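PDB 2EBF: dermonecrotic toxin from Pasteurella multocida, which acts as a potent mitogen and osteolytic toxin, induces bone resorption and is associated with the severe progressive form of atrophic rhinitis in pigs. Local coordinates for residues I348-Q353 and N368-V373; I526-V531 and Q538-V543. One frame throughout, in Å; residues are numbered along the deposited sequence.

Contact 1 (I348-Q353 and N368-V373)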
ATOM      1  N   ILE A 348     -16.351   9.029 -28.896  1.00 36.95           N
ATOM      2  CA  ILE A 348     -17.666   9.525 -28.485  1.00 37.07           C
ATOM      3  C   ILE A 348     -18.799   8.624 -28.981  1.00 37.08           C
ATOM      4  O   ILE A 348     -19.815   8.480 -28.306  1.00 37.26           O
ATOM      5  CB  ILE A 348     -17.924  11.020 -28.890  1.00 37.34           C
ATOM      6  CG1 ILE A 348     -19.317  11.467 -28.426  1.00 37.50           C
ATOM      7  CG2 ILE A 348     -17.772  11.227 -30.401  1.00 37.42           C
ATOM      8  CD1 ILE A 348     -19.386  12.875 -27.879  1.00 36.64           C
ATOM      9  N   ASN A 349     -18.617   8.011 -30.146  1.00 37.20           N
ATOM     10  CA  ASN A 349     -19.678   7.197 -30.726  1.00 37.70           C
ATOM     11  C   ASN A 349     -19.468   5.694 -30.583  1.00 37.43           C
ATOM     12  O   ASN A 349     -20.104   4.908 -31.297  1.00 37.45           O
ATOM     13  CB  ASN A 349     -19.906   7.570 -32.191  1.00 37.74           C
ATOM     14  CG  ASN A 349     -20.452   8.970 -32.352  1.00 38.93           C
ATOM     15  OD1 ASN A 349     -21.312   9.406 -31.583  1.00 39.02           O
ATOM     16  ND2 ASN A 349     -19.960   9.684 -33.356  1.00 40.82           N
ATOM     17  N   TYR A 350     -18.611   5.280 -29.653  1.00 37.31           N
ATOM     18  CA  TYR A 350     -18.427   3.837 -29.466  1.00 36.99           C
ATOM     19  C   TYR A 350     -19.734   3.158 -29.090  1.00 37.28           C
ATOM     20  O   TYR A 350     -20.012   2.047 -29.552  1.00 37.50           O
ATOM     21  CB  TYR A 350     -17.340   3.465 -28.452  1.00 36.45           C
ATOM     22  CG  TYR A 350     -17.236   1.951 -28.327  1.00 35.51           C
ATOM     23  CD1 TYR A 350     -16.638   1.188 -29.335  1.00 34.26           C
ATOM     24  CD2 TYR A 350     -17.787   1.276 -27.234  1.00 33.76           C
ATOM     25  CE1 TYR A 350     -16.569  -0.198 -29.242  1.00 33.98           C
ATOM     26  CE2 TYR A 350     -17.713  -0.118 -27.133  1.00 34.15           C
ATOM     27  CZ  TYR A 350     -17.109  -0.841 -28.139  1.00 34.24           C
ATOM     28  OH  TYR A 350     -17.045  -2.213 -28.050  1.00 35.84           O
ATOM     29  N   ASP A 351     -20.533   3.825 -28.261  1.00 37.78           N
ATOM     30  CA  ASP A 351     -21.821   3.286 -27.836  1.00 38.68           C
ATOM     31  C   ASP A 351     -22.767   2.992 -29.008  1.00 39.19           C
ATOM     32  O   ASP A 351     -23.469   1.977 -29.004  1.00 38.92           O
ATOM     33  CB  ASP A 351     -22.486   4.195 -26.799  1.00 38.63           C
ATOM     34  CG  ASP A 351     -22.799   5.594 -27.333  1.00 40.21           C
ATOM     35  OD1 ASP A 351     -22.264   6.008 -28.389  1.00 39.53           O
ATOM     36  OD2 ASP A 351     -23.601   6.281 -26.673  1.00 42.06           O
ATOM     37  N   GLU A 352     -22.766   3.874 -30.007  1.00 39.61           N
ATOM     38  CA  GLU A 352     -23.567   3.679 -31.220  1.00 40.35           C
ATOM     39  C   GLU A 352     -23.002   2.554 -32.076  1.00 39.79           C
ATOM     40  O   GLU A 352     -23.752   1.783 -32.673  1.00 40.15           O
ATOM     41  CB  GLU A 352     -23.640   4.967 -32.041  1.00 40.17           C
ATOM     42  CG  GLU A 352     -24.277   6.132 -31.314  1.00 41.51           C
ATOM     43  CD  GLU A 352     -24.364   7.390 -32.174  1.00 42.28           C
ATOM     44  OE1 GLU A 352     -23.881   7.371 -33.334  1.00 43.93           O
ATOM     45  OE2 GLU A 352     -24.917   8.402 -31.679  1.00 44.58           O
ATOM     46  N   GLN A 353     -21.679   2.466 -32.140  1.00 39.47           N
ATOM     47  CA  GLN A 353     -21.031   1.385 -32.872  1.00 39.26           C
ATOM     48  C   GLN A 353     -21.343   0.025 -32.231  1.00 38.50           C
ATOM     49  O   GLN A 353     -21.632  -0.950 -32.937  1.00 38.23           O
ATOM     50  CB  GLN A 353     -19.530   1.622 -32.950  1.00 39.84           C
ATOM     51  CG  GLN A 353     -19.152   2.833 -33.794  1.00 42.42           C
ATOM     52  CD  GLN A 353     -17.790   3.391 -33.440  1.00 45.80           C
ATOM     53  OE1 GLN A 353     -16.906   2.662 -32.983  1.00 47.40           O
ATOM     54  NE2 GLN A 353     -17.609   4.697 -33.653  1.00 47.51           N
ATOM     55  N   ASN A 368     -14.429 -13.168 -29.114  1.00 30.84           N
ATOM     56  CA  ASN A 368     -13.339 -13.478 -30.046  1.00 31.80           C
ATOM     57  C   ASN A 368     -12.282 -12.388 -30.216  1.00 32.27           C
ATOM     58  O   ASN A 368     -11.110 -12.700 -30.444  1.00 32.76           O
ATOM     59  CB  ASN A 368     -13.894 -13.905 -31.408  1.00 32.11           C
ATOM     60  CG  ASN A 368     -14.817 -15.110 -31.312  1.00 33.04           C
ATOM     61  OD1 ASN A 368     -15.803 -15.210 -32.047  1.00 36.29           O
ATOM     62  ND2 ASN A 368     -14.499 -16.035 -30.418  1.00 33.72           N
ATOM     63  N   THR A 369     -12.688 -11.127 -30.095  1.00 32.29           N
ATOM     64  CA  THR A 369     -11.758  -9.996 -30.234  1.00 32.76           C
ATOM     65  C   THR A 369     -11.317  -9.433 -28.876  1.00 32.96           C
ATOM     66  O   THR A 369     -10.115  -9.364 -28.589  1.00 33.27           O
ATOM     67  CB  THR A 369     -12.363  -8.875 -31.120  1.00 32.75           C
ATOM     68  OG1 THR A 369     -12.598  -9.385 -32.436  1.00 32.90           O
ATOM     69  CG2 THR A 369     -11.430  -7.680 -31.223  1.00 33.71           C
ATOM     70  N   TYR A 370     -12.278  -9.030 -28.045  1.00 32.53           N
ATOM     71  CA  TYR A 370     -11.947  -8.414 -26.757  1.00 32.57           C
ATOM     72  C   TYR A 370     -11.515  -9.438 -25.713  1.00 32.92           C
ATOM     73  O   TYR A 370     -10.812  -9.094 -24.757  1.00 33.46           O
ATOM     74  CB  TYR A 370     -13.113  -7.598 -26.215  1.00 32.44           C
ATOM     75  CG  TYR A 370     -13.711  -6.588 -27.167  1.00 32.36           C
ATOM     76  CD1 TYR A 370     -12.934  -5.953 -28.140  1.00 32.76           C
ATOM     77  CD2 TYR A 370     -15.059  -6.244 -27.072  1.00 30.94           C
ATOM     78  CE1 TYR A 370     -13.494  -5.010 -29.010  1.00 32.89           C
ATOM     79  CE2 TYR A 370     -15.627  -5.302 -27.933  1.00 32.39           C
ATOM     80  CZ  TYR A 370     -14.837  -4.692 -28.897  1.00 33.02           C
ATOM     81  OH  TYR A 370     -15.399  -3.765 -29.742  1.00 34.94           O
ATOM     82  N   ARG A 371     -11.955 -10.683 -25.898  1.00 32.53           N
ATOM     83  CA  ARG A 371     -11.670 -11.799 -24.979  1.00 32.92           C
ATOM     84  C   ARG A 371     -12.389 -11.644 -23.634  1.00 31.84           C
ATOM     85  O   ARG A 371     -12.159 -12.414 -22.709  1.00 31.93           O
ATOM     86  CB  ARG A 371     -10.159 -11.975 -24.758  1.00 33.60           C
ATOM     87  CG  ARG A 371      -9.317 -11.942 -26.041  1.00 37.20           C
ATOM     88  CD  ARG A 371      -9.220 -13.313 -26.665  1.00 41.19           C
ATOM     89  NE  ARG A 371      -8.756 -14.274 -25.672  1.00 44.51           N
ATOM     90  CZ  ARG A 371      -8.472 -15.545 -25.919  1.00 45.94           C
ATOM     91  NH1 ARG A 371      -8.588 -16.038 -27.148  1.00 46.71           N
ATOM     92  NH2 ARG A 371      -8.065 -16.324 -24.926  1.00 46.57           N
ATOM     93  N   GLY A 372     -13.260 -10.644 -23.532  1.00 30.86           N
ATOM     94  CA  GLY A 372     -14.033 -10.449 -22.319  1.00 29.30           C
ATOM     95  C   GLY A 372     -14.986  -9.280 -22.402  1.00 28.70           C
ATOM     96  O   GLY A 372     -14.870  -8.425 -23.286  1.00 27.96           O
ATOM     97  N   VAL A 373     -15.936  -9.261 -21.473  1.00 27.62           N
ATOM     98  CA  VAL A 373     -16.865  -8.151 -21.336  1.00 27.32           C
ATOM     99  C   VAL A 373     -17.354  -8.109 -19.895  1.00 26.91           C
ATOM    100  O   VAL A 373     -17.419  -9.136 -19.228  1.00 26.70           O
ATOM    101  CB  VAL A 373     -18.055  -8.241 -22.350  1.00 27.39           C
ATOM    102  CG1 VAL A 373     -18.897  -9.483 -22.123  1.00 27.31           C
ATOM    103  CG2 VAL A 373     -18.924  -6.976 -22.301  1.00 25.96           C
TER
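Tyr-350 and Tyr-370 reach for each other from opposite directions and meet through their phenol hydroxyls, with OH of Tyr-350 hydrogen-bonded to OH of Tyr-370 at 2.8 Å. Their CA atoms are the nearest pair of the two backbones yet lie 14.1 Å apart, so the span is bridged wholly by side chains. In Tyr-350, at the start of helix 350-356, CG is anti to the backbone N (chi1 180°), which carries the ring straight out toward Tyr-370. The hydroxyl of Tyr-370 sits in the plane of the Tyr-350 ring, at its edge. In return, OH of Tyr-350 lies 3.4 Å from CE2 of Tyr-370. The tight part is around Tyr-350, which is buried, with Tyr-345 of helix 339-345 edge-to-face to both tyrosine rings. The Tyr-370 side is looser: this residue remains partly exposed, and the segments bury just 72 Å² between them. Within the C2 region of this C-terminal fragment of the toxin, the pair ties the beginning of helix 350-356 to the chain shortly before strand 372-376. The bond joins two phenols and is probably neutral; either hydroxyl could be its donor, and each oxygen gains a polar partner.

Contact 2 (I526-V531 and Q538-V543)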
ATOM      1  N   ILE A 526     -11.289  -4.358 -21.600  1.00 29.31           N
ATOM      2  CA  ILE A 526     -12.595  -4.816 -22.099  1.00 28.45           C
ATOM      3  C   ILE A 526     -13.618  -3.687 -21.974  1.00 28.01           C
ATOM      4  O   ILE A 526     -13.333  -2.692 -21.325  1.00 28.04           O
ATOM      5  CB  ILE A 526     -13.081  -6.082 -21.343  1.00 28.31           C
ATOM      6  CG1 ILE A 526     -13.231  -5.798 -19.833  1.00 28.21           C
ATOM      7  CG2 ILE A 526     -12.127  -7.255 -21.637  1.00 27.73           C
ATOM      8  CD1 ILE A 526     -13.775  -6.972 -19.014  1.00 28.11           C
ATOM      9  N   PRO A 527     -14.794  -3.819 -22.623  1.00 27.75           N
ATOM     10  CA  PRO A 527     -15.847  -2.822 -22.393  1.00 27.67           C
ATOM     11  C   PRO A 527     -16.752  -3.144 -21.197  1.00 27.47           C
ATOM     12  O   PRO A 527     -17.006  -4.322 -20.909  1.00 27.35           O
ATOM     13  CB  PRO A 527     -16.657  -2.880 -23.691  1.00 27.42           C
ATOM     14  CG  PRO A 527     -16.529  -4.339 -24.151  1.00 27.70           C
ATOM     15  CD  PRO A 527     -15.192  -4.839 -23.617  1.00 27.89           C
ATOM     16  N   ALA A 528     -17.229  -2.109 -20.505  1.00 27.76           N
ATOM     17  CA  ALA A 528     -18.319  -2.273 -19.530  1.00 28.16           C
ATOM     18  C   ALA A 528     -19.675  -2.056 -20.185  1.00 28.53           C
ATOM     19  O   ALA A 528     -19.840  -1.170 -21.037  1.00 28.42           O
ATOM     20  CB  ALA A 528     -18.158  -1.337 -18.357  1.00 28.26           C
ATOM     21  N   THR A 529     -20.654  -2.847 -19.761  1.00 28.61           N
ATOM     22  CA  THR A 529     -21.992  -2.790 -20.357  1.00 29.50           C
ATOM     23  C   THR A 529     -23.102  -2.824 -19.314  1.00 30.13           C
ATOM     24  O   THR A 529     -22.865  -3.125 -18.146  1.00 29.86           O
ATOM     25  CB  THR A 529     -22.232  -3.940 -21.370  1.00 29.11           C
ATOM     26  OG1 THR A 529     -22.234  -5.202 -20.691  1.00 28.89           O
ATOM     27  CG2 THR A 529     -21.192  -3.938 -22.478  1.00 28.55           C
ATOM     28  N   VAL A 530     -24.315  -2.511 -19.763  1.00 31.30           N
ATOM     29  CA  VAL A 530     -25.511  -2.554 -18.927  1.00 32.72           C
ATOM     30  C   VAL A 530     -26.679  -3.035 -19.780  1.00 33.44           C
ATOM     31  O   VAL A 530     -26.674  -2.871 -21.002  1.00 33.13           O
ATOM     32  CB  VAL A 530     -25.894  -1.145 -18.345  1.00 32.82           C
ATOM     33  CG1 VAL A 530     -24.980  -0.735 -17.215  1.00 33.04           C
ATOM     34  CG2 VAL A 530     -25.917  -0.075 -19.442  1.00 33.61           C
ATOM     35  N   VAL A 531     -27.682  -3.612 -19.131  1.00 35.01           N
ATOM     36  CA  VAL A 531     -28.908  -4.000 -19.820  1.00 37.11           C
ATOM     37  C   VAL A 531     -30.074  -3.114 -19.349  1.00 38.80           C
ATOM     38  O   VAL A 531     -30.389  -3.075 -18.160  1.00 39.04           O
ATOM     39  CB  VAL A 531     -29.209  -5.522 -19.653  1.00 36.90           C
ATOM     40  CG1 VAL A 531     -30.486  -5.929 -20.401  1.00 37.01           C
ATOM     41  CG2 VAL A 531     -28.025  -6.352 -20.153  1.00 36.28           C
ATOM     42  N   GLN A 538     -26.266  -2.314 -23.760  1.00 33.43           N
ATOM     43  CA  GLN A 538     -25.531  -1.146 -24.220  1.00 33.73           C
ATOM     44  C   GLN A 538     -24.237  -0.891 -23.482  1.00 32.80           C
ATOM     45  O   GLN A 538     -24.054  -1.342 -22.355  1.00 32.60           O
ATOM     46  CB  GLN A 538     -26.414   0.096 -24.162  1.00 34.41           C
ATOM     47  CG  GLN A 538     -27.013   0.371 -22.813  1.00 37.96           C
ATOM     48  CD  GLN A 538     -28.360   1.069 -22.912  1.00 42.75           C
ATOM     49  OE1 GLN A 538     -28.878   1.303 -24.009  1.00 45.02           O
ATOM     50  NE2 GLN A 538     -28.932   1.410 -21.761  1.00 44.85           N
ATOM     51  N   PHE A 539     -23.363  -0.146 -24.150  1.00 31.83           N
ATOM     52  CA  PHE A 539     -22.079   0.263 -23.620  1.00 30.88           C
ATOM     53  C   PHE A 539     -22.256   1.216 -22.448  1.00 31.01           C
ATOM     54  O   PHE A 539     -23.167   2.051 -22.439  1.00 30.55           O
ATOM     55  CB  PHE A 539     -21.278   0.924 -24.736  1.00 30.70           C
ATOM     56  CG  PHE A 539     -19.904   1.378 -24.330  1.00 29.25           C
ATOM     57  CD1 PHE A 539     -19.569   2.726 -24.376  1.00 27.84           C
ATOM     58  CD2 PHE A 539     -18.942   0.460 -23.921  1.00 28.97           C
ATOM     59  CE1 PHE A 539     -18.296   3.153 -24.020  1.00 27.24           C
ATOM     60  CE2 PHE A 539     -17.659   0.881 -23.559  1.00 27.66           C
ATOM     61  CZ  PHE A 539     -17.342   2.223 -23.603  1.00 28.68           C
ATOM     62  N   LEU A 540     -21.374   1.073 -21.466  1.00 30.71           N
ATOM     63  CA  LEU A 540     -21.339   1.928 -20.298  1.00 31.78           C
ATOM     64  C   LEU A 540     -20.038   2.743 -20.367  1.00 31.41           C
ATOM     65  O   LEU A 540     -18.993   2.245 -19.977  1.00 31.21           O
ATOM     66  CB  LEU A 540     -21.327   1.052 -19.050  1.00 32.08           C
ATOM     67  CG  LEU A 540     -22.105   1.337 -17.772  1.00 34.61           C
ATOM     68  CD1 LEU A 540     -21.282   0.785 -16.612  1.00 35.14           C
ATOM     69  CD2 LEU A 540     -22.388   2.810 -17.551  1.00 36.44           C
ATOM     70  N   PRO A 541     -20.099   3.977 -20.910  1.00 31.61           N
ATOM     71  CA  PRO A 541     -18.903   4.811 -21.106  1.00 31.49           C
ATOM     72  C   PRO A 541     -18.193   5.208 -19.822  1.00 31.26           C
ATOM     73  O   PRO A 541     -18.827   5.340 -18.777  1.00 31.63           O
ATOM     74  CB  PRO A 541     -19.448   6.068 -21.801  1.00 31.69           C
ATOM     75  CG  PRO A 541     -20.885   6.093 -21.489  1.00 31.88           C
ATOM     76  CD  PRO A 541     -21.315   4.653 -21.403  1.00 31.91           C
ATOM     77  N   ASP A 542     -16.881   5.402 -19.911  1.00 31.67           N
ATOM     78  CA  ASP A 542     -16.109   5.932 -18.790  1.00 32.42           C
ATOM     79  C   ASP A 542     -16.251   7.448 -18.811  1.00 32.98           C
ATOM     80  O   ASP A 542     -15.619   8.126 -19.619  1.00 34.27           O
ATOM     81  CB  ASP A 542     -14.634   5.532 -18.905  1.00 31.77           C
ATOM     82  CG  ASP A 542     -13.867   5.727 -17.602  1.00 31.68           C
ATOM     83  OD1 ASP A 542     -14.502   5.750 -16.529  1.00 31.48           O
ATOM     84  OD2 ASP A 542     -12.625   5.841 -17.652  1.00 30.48           O
ATOM     85  N   VAL A 543     -17.103   7.970 -17.938  1.00 33.46           N
ATOM     86  CA  VAL A 543     -17.470   9.383 -17.961  1.00 33.20           C
ATOM     87  C   VAL A 543     -16.333  10.291 -17.444  1.00 32.77           C
ATOM     88  O   VAL A 543     -15.584   9.907 -16.547  1.00 32.04           O
ATOM     89  CB  VAL A 543     -18.826   9.623 -17.225  1.00 33.49           C
ATOM     90  CG1 VAL A 543     -18.667   9.673 -15.715  1.00 32.98           C
ATOM     91  CG2 VAL A 543     -19.485  10.871 -17.727  1.00 34.92           C
TER
HETATM   92  O   HOH W   1     -16.732   0.793 -20.311  1.00 26.36           O
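Phe-539 starts out from its backbone away from the 526-531 segment, but with CG anti to the backbone N (chi1 -179°) its ring swings back, and CE2 at the ring edge lies 3.9 Å from CB of Pro-527. Gln-538 instead tucks CG between its backbone N and carbonyl carbon (chi1 56°), setting it 3.6 Å from CG2 of Val-530, and the rest of its chain runs on extended; its NE2 has a weak hydrogen bond to Asp-532. The other branch of Val-530, CG1, meets CG of Leu-540 at 3.6 Å, those two side chains crossing at about a right angle. Val-530 and Gln-538 form the antiparallel hydrogen-bonded pair: Gln-538 N donates to Val-530 O at 2.8 Å in an almost straight bond (176°), and Val-530 N returns one to Gln-538 O at 2.9 Å. These strands, 528-531 and 537-539, make a beta hairpin that ends the mixed sheet of the C2 region, with 537-539 outermost and 528-531 lying beside strand 372-376. Thr-529 and Phe-539 are the neighbouring non-hydrogen-bonded pair, their side chains diverging; the Thr-529 OG1 hydroxyl turns to Ala-374 O and Trp-537 NE1. Past this pair, Leu-540 N reaches Ala-528 O at 2.8 Å, with the donor nitrogen lying out of the carbonyl plane, and CB of Leu-540 packs against CB of Ala-528. Where the two segments part, a water takes over the pairing: it accepts from Ala-528 N at 3.0 Å and donates to Leu-540 O at 2.7 Å. That carbonyl oxygen is gripped a second time by Asn-508 ND2, while Phe-539 also rests on Trp-341 and Tyr-345 of helix 339-345.

In the fold
The centres of contacts 1 and 2 lie 9 Å apart, in series along the chain but joined through the same mixed sheet, where strands 372-376 and 528-531 are neighbours. The rings of Tyr-350 and Phe-539 meet edge-to-face, with CE2 of Tyr-350 3.5 Å from CD2 of Phe-539. Val-373 CG2 also packs on Pro-527 O, at 3.6 Å. Backbone hydrogen bonds of Pro-527 and Thr-529 to Ala-374 join the hairpin to strand 372-376, and Tyr-345 also touches Pro-527. Neither contact supplies a residue to the phosphonate pocket of Gly-624 to Ser-628, which belongs to the C3 region, or to the two glycan pockets; both lie within the C2 region.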